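Local coordinates for putative methyl-accepting chemotaxis signal transduction protein (Campylobacter jejuni subsp. jejuni serotype O:2, PDB 4XMR) that binds isoleucine in its tandem-PAS sensory domain and, as a chemoreceptor, probably relays the signal across the membrane to direct chemotaxis, at residues Ser202-Ala207 with Phe217-Asn222. Residues are numbered along the deposited sequence; the frame is centred on the assembly and turned at random.
Sequences SPVLNA and FSYKLN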
ATOM      1  N   SER B 202     -20.964 -21.560   4.797  0.61 18.78           N
ATOM      2  CA  SER B 202     -21.508 -21.888   6.111  0.61 21.31           C
ATOM      3  C   SER B 202     -20.563 -22.737   6.985  0.61 17.65           C
ATOM      4  O   SER B 202     -20.365 -22.416   8.159  0.61 18.73           O
ATOM      5  CB  SER B 202     -22.889 -22.547   5.988  0.61 25.63           C
ATOM      6  OG  SER B 202     -23.835 -21.648   5.433  0.61 30.80           O
ATOM      7  N   PRO B 203     -19.971 -23.810   6.425  1.00 17.75           N
ATOM      8  CA  PRO B 203     -19.099 -24.610   7.294  1.00 16.85           C
ATOM      9  C   PRO B 203     -17.942 -23.827   7.928  1.00 15.05           C
ATOM     10  O   PRO B 203     -17.696 -23.982   9.123  1.00 17.56           O
ATOM     11  CB  PRO B 203     -18.580 -25.699   6.354  1.00 19.25           C
ATOM     12  CG  PRO B 203     -19.672 -25.861   5.358  1.00 20.91           C
ATOM     13  CD  PRO B 203     -20.142 -24.460   5.108  1.00 19.48           C
ATOM     14  N   VAL B 204     -17.260 -22.980   7.165  1.00 14.35           N
ATOM     15  CA  VAL B 204     -16.146 -22.238   7.747  1.00 14.25           C
ATOM     16  C   VAL B 204     -16.636 -21.210   8.770  1.00 13.90           C
ATOM     17  O   VAL B 204     -16.048 -21.064   9.845  1.00 15.54           O
ATOM     18  CB  VAL B 204     -15.205 -21.618   6.680  1.00 16.67           C
ATOM     19  CG1 VAL B 204     -15.871 -20.469   5.958  1.00 19.19           C
ATOM     20  CG2 VAL B 204     -13.889 -21.182   7.331  1.00 18.68           C
ATOM     21  N   LEU B 205     -17.735 -20.527   8.462  1.00 15.07           N
ATOM     22  CA  LEU B 205     -18.264 -19.510   9.357  1.00 15.97           C
ATOM     23  C   LEU B 205     -18.778 -20.108  10.664  1.00 15.54           C
ATOM     24  O   LEU B 205     -18.557 -19.545  11.736  1.00 17.55           O
ATOM     25  CB  LEU B 205     -19.367 -18.706   8.659  1.00 17.75           C
ATOM     26  CG  LEU B 205     -18.923 -17.794   7.520  1.00 19.19           C
ATOM     27  CD1 LEU B 205     -20.118 -17.271   6.745  1.00 22.95           C
ATOM     28  CD2 LEU B 205     -18.115 -16.650   8.093  1.00 21.78           C
ATOM     29  N   ASN B 206     -19.466 -21.244  10.570  1.00 16.03           N
ATOM     30  CA  ASN B 206     -19.973 -21.921  11.762  1.00 16.88           C
ATOM     31  C   ASN B 206     -18.830 -22.368  12.662  1.00 17.09           C
ATOM     32  O   ASN B 206     -18.905 -22.256  13.887  1.00 19.43           O
ATOM     33  CB  ASN B 206     -20.840 -23.121  11.377  1.00 19.44           C
ATOM     34  CG  ASN B 206     -22.170 -22.711  10.768  1.00 23.21           C
ATOM     35  OD1 ASN B 206     -22.620 -21.576  10.935  1.00 25.76           O
ATOM     36  ND2 ASN B 206     -22.804 -23.636  10.052  1.00 24.41           N
ATOM     37  N   ALA B 207     -17.764 -22.871  12.054  1.00 15.29           N
ATOM     38  CA  ALA B 207     -16.629 -23.327  12.837  1.00 15.62           C
ATOM     39  C   ALA B 207     -15.914 -22.137  13.475  1.00 15.87           C
ATOM     40  O   ALA B 207     -15.512 -22.194  14.633  1.00 17.01           O
ATOM     41  CB  ALA B 207     -15.685 -24.140  11.982  1.00 17.35           C
ATOM     42  N   PHE B 217      -9.315 -24.558  13.547  1.00 13.94           N
ATOM     43  CA  PHE B 217     -10.432 -25.478  13.684  1.00 15.37           C
ATOM     44  C   PHE B 217     -10.547 -26.405  12.486  1.00 14.43           C
ATOM     45  O   PHE B 217     -10.118 -26.061  11.379  1.00 16.01           O
ATOM     46  CB  PHE B 217     -11.738 -24.703  13.851  1.00 16.88           C
ATOM     47  CG  PHE B 217     -11.962 -23.643  12.807  1.00 16.71           C
ATOM     48  CD1 PHE B 217     -12.406 -23.977  11.531  1.00 17.19           C
ATOM     49  CD2 PHE B 217     -11.737 -22.309  13.103  1.00 16.24           C
ATOM     50  CE1 PHE B 217     -12.620 -22.990  10.567  1.00 15.75           C
ATOM     51  CE2 PHE B 217     -11.944 -21.317  12.147  1.00 16.72           C
ATOM     52  CZ  PHE B 217     -12.385 -21.658  10.887  1.00 16.30           C
ATOM     53  N   SER B 218     -11.143 -27.571  12.714  1.00 17.10           N
ATOM     54  CA  SER B 218     -11.485 -28.484  11.633  1.00 17.98           C
ATOM     55  C   SER B 218     -12.905 -28.212  11.167  1.00 18.64           C
ATOM     56  O   SER B 218     -13.773 -27.829  11.956  1.00 20.33           O
ATOM     57  CB  SER B 218     -11.352 -29.938  12.092  1.00 21.21           C
ATOM     58  OG  SER B 218     -10.002 -30.250  12.373  1.00 23.19           O
ATOM     59  N   TYR B 219     -13.132 -28.385   9.872  1.00 17.57           N
ATOM     60  CA  TYR B 219     -14.471 -28.294   9.314  1.00 18.35           C
ATOM     61  C   TYR B 219     -14.497 -29.095   8.024  1.00 19.57           C
ATOM     62  O   TYR B 219     -13.454 -29.543   7.546  1.00 20.11           O
ATOM     63  CB  TYR B 219     -14.884 -26.830   9.079  1.00 18.19           C
ATOM     64  CG  TYR B 219     -14.227 -26.172   7.884  1.00 17.77           C
ATOM     65  CD1 TYR B 219     -12.926 -25.678   7.960  1.00 17.64           C
ATOM     66  CD2 TYR B 219     -14.910 -26.035   6.678  1.00 20.51           C
ATOM     67  CE1 TYR B 219     -12.325 -25.074   6.871  1.00 18.14           C
ATOM     68  CE2 TYR B 219     -14.317 -25.425   5.583  1.00 20.23           C
ATOM     69  CZ  TYR B 219     -13.028 -24.950   5.686  1.00 17.83           C
ATOM     70  OH  TYR B 219     -12.433 -24.354   4.602  1.00 19.57           O
ATOM     71  N   LYS B 220     -15.685 -29.306   7.472  1.00 22.94           N
ATOM     72  CA  LYS B 220     -15.785 -30.051   6.225  1.00 25.21           C
ATOM     73  C   LYS B 220     -16.692 -29.364   5.220  1.00 26.96           C
ATOM     74  O   LYS B 220     -17.689 -28.738   5.591  1.00 29.59           O
ATOM     75  CB  LYS B 220     -16.266 -31.485   6.480  1.00 34.39           C
ATOM     76  CG  LYS B 220     -17.681 -31.586   7.009  1.00 47.38           C
ATOM     77  CD  LYS B 220     -18.115 -33.034   7.185  1.00 57.02           C
ATOM     78  CE  LYS B 220     -19.562 -33.110   7.647  1.00 57.28           C
ATOM     79  NZ  LYS B 220     -20.029 -34.511   7.831  1.00 60.49           N
ATOM     80  N   LEU B 221     -16.323 -29.469   3.949  1.00 24.23           N
ATOM     81  CA  LEU B 221     -17.192 -29.054   2.858  1.00 31.07           C
ATOM     82  C   LEU B 221     -17.098 -30.082   1.737  1.00 32.05           C
ATOM     83  O   LEU B 221     -15.999 -30.512   1.381  1.00 30.39           O
ATOM     84  CB  LEU B 221     -16.800 -27.675   2.327  1.00 36.70           C
ATOM     85  CG  LEU B 221     -17.700 -27.158   1.196  1.00 37.80           C
ATOM     86  CD1 LEU B 221     -19.134 -26.960   1.682  1.00 42.77           C
ATOM     87  CD2 LEU B 221     -17.148 -25.872   0.605  1.00 38.57           C
ATOM     88  N   ASN B 222     -18.247 -30.468   1.186  1.00 35.16           N
ATOM     89  CA  ASN B 222     -18.303 -31.475   0.128  1.00 32.52           C
ATOM     90  C   ASN B 222     -17.546 -32.751   0.501  1.00 32.43           C
ATOM     91  O   ASN B 222     -16.835 -33.325  -0.327  1.00 43.08           O
ATOM     92  CB  ASN B 222     -17.769 -30.911  -1.194  1.00 38.90           C
ATOM     93  CG  ASN B 222     -18.549 -29.697  -1.674  1.00 47.63           C
ATOM     94  OD1 ASN B 222     -19.779 -29.671  -1.613  1.00 61.35           O
ATOM     95  ND2 ASN B 222     -17.833 -28.685  -2.152  1.00 67.24           N
TER
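Two aromatic rings of strand 217-221 meet helix 202-211, Tyr219 face-on to Val204 and Phe217 with one face to the Ala207 carbonyl. CB of Val204 stands over the Tyr219 face, 4.2 Å from the ring centroid and displaced toward the rim, in a CH-pi contact. On Phe217 the carbonyl C of Ala207 lies over the ring centre, while CG2 of Val204 lies at the ring edge in plane, 3.9 Å from Phe217 CZ. Ala207 CB presses closely on Phe217 CD1, at 3.3 Å. A chi1 of 75° sets Tyr219 CG between the backbone N and the carbonyl carbon; Pro203 CB lies 3.7 Å from Tyr219 CD2, oblique to the ring. Pro203 also rests on the strand backbone, CB 3.3 Å from Lys220 O, and its CG meets Leu221 CD1. The helix runs nearly antiparallel (159°) to strand 217-221, outermost within the chain in the sheet of the second PAS-like module, probably the membrane-proximal one; isoleucine sits in the other module. Apolar and CH-pi packing thus joins helix to strand, while Tyr219 OH is hydrogen-bonded to Arg226 NE on strand 224-233 and Ala207 O to Asn211 ND2 in the same helix.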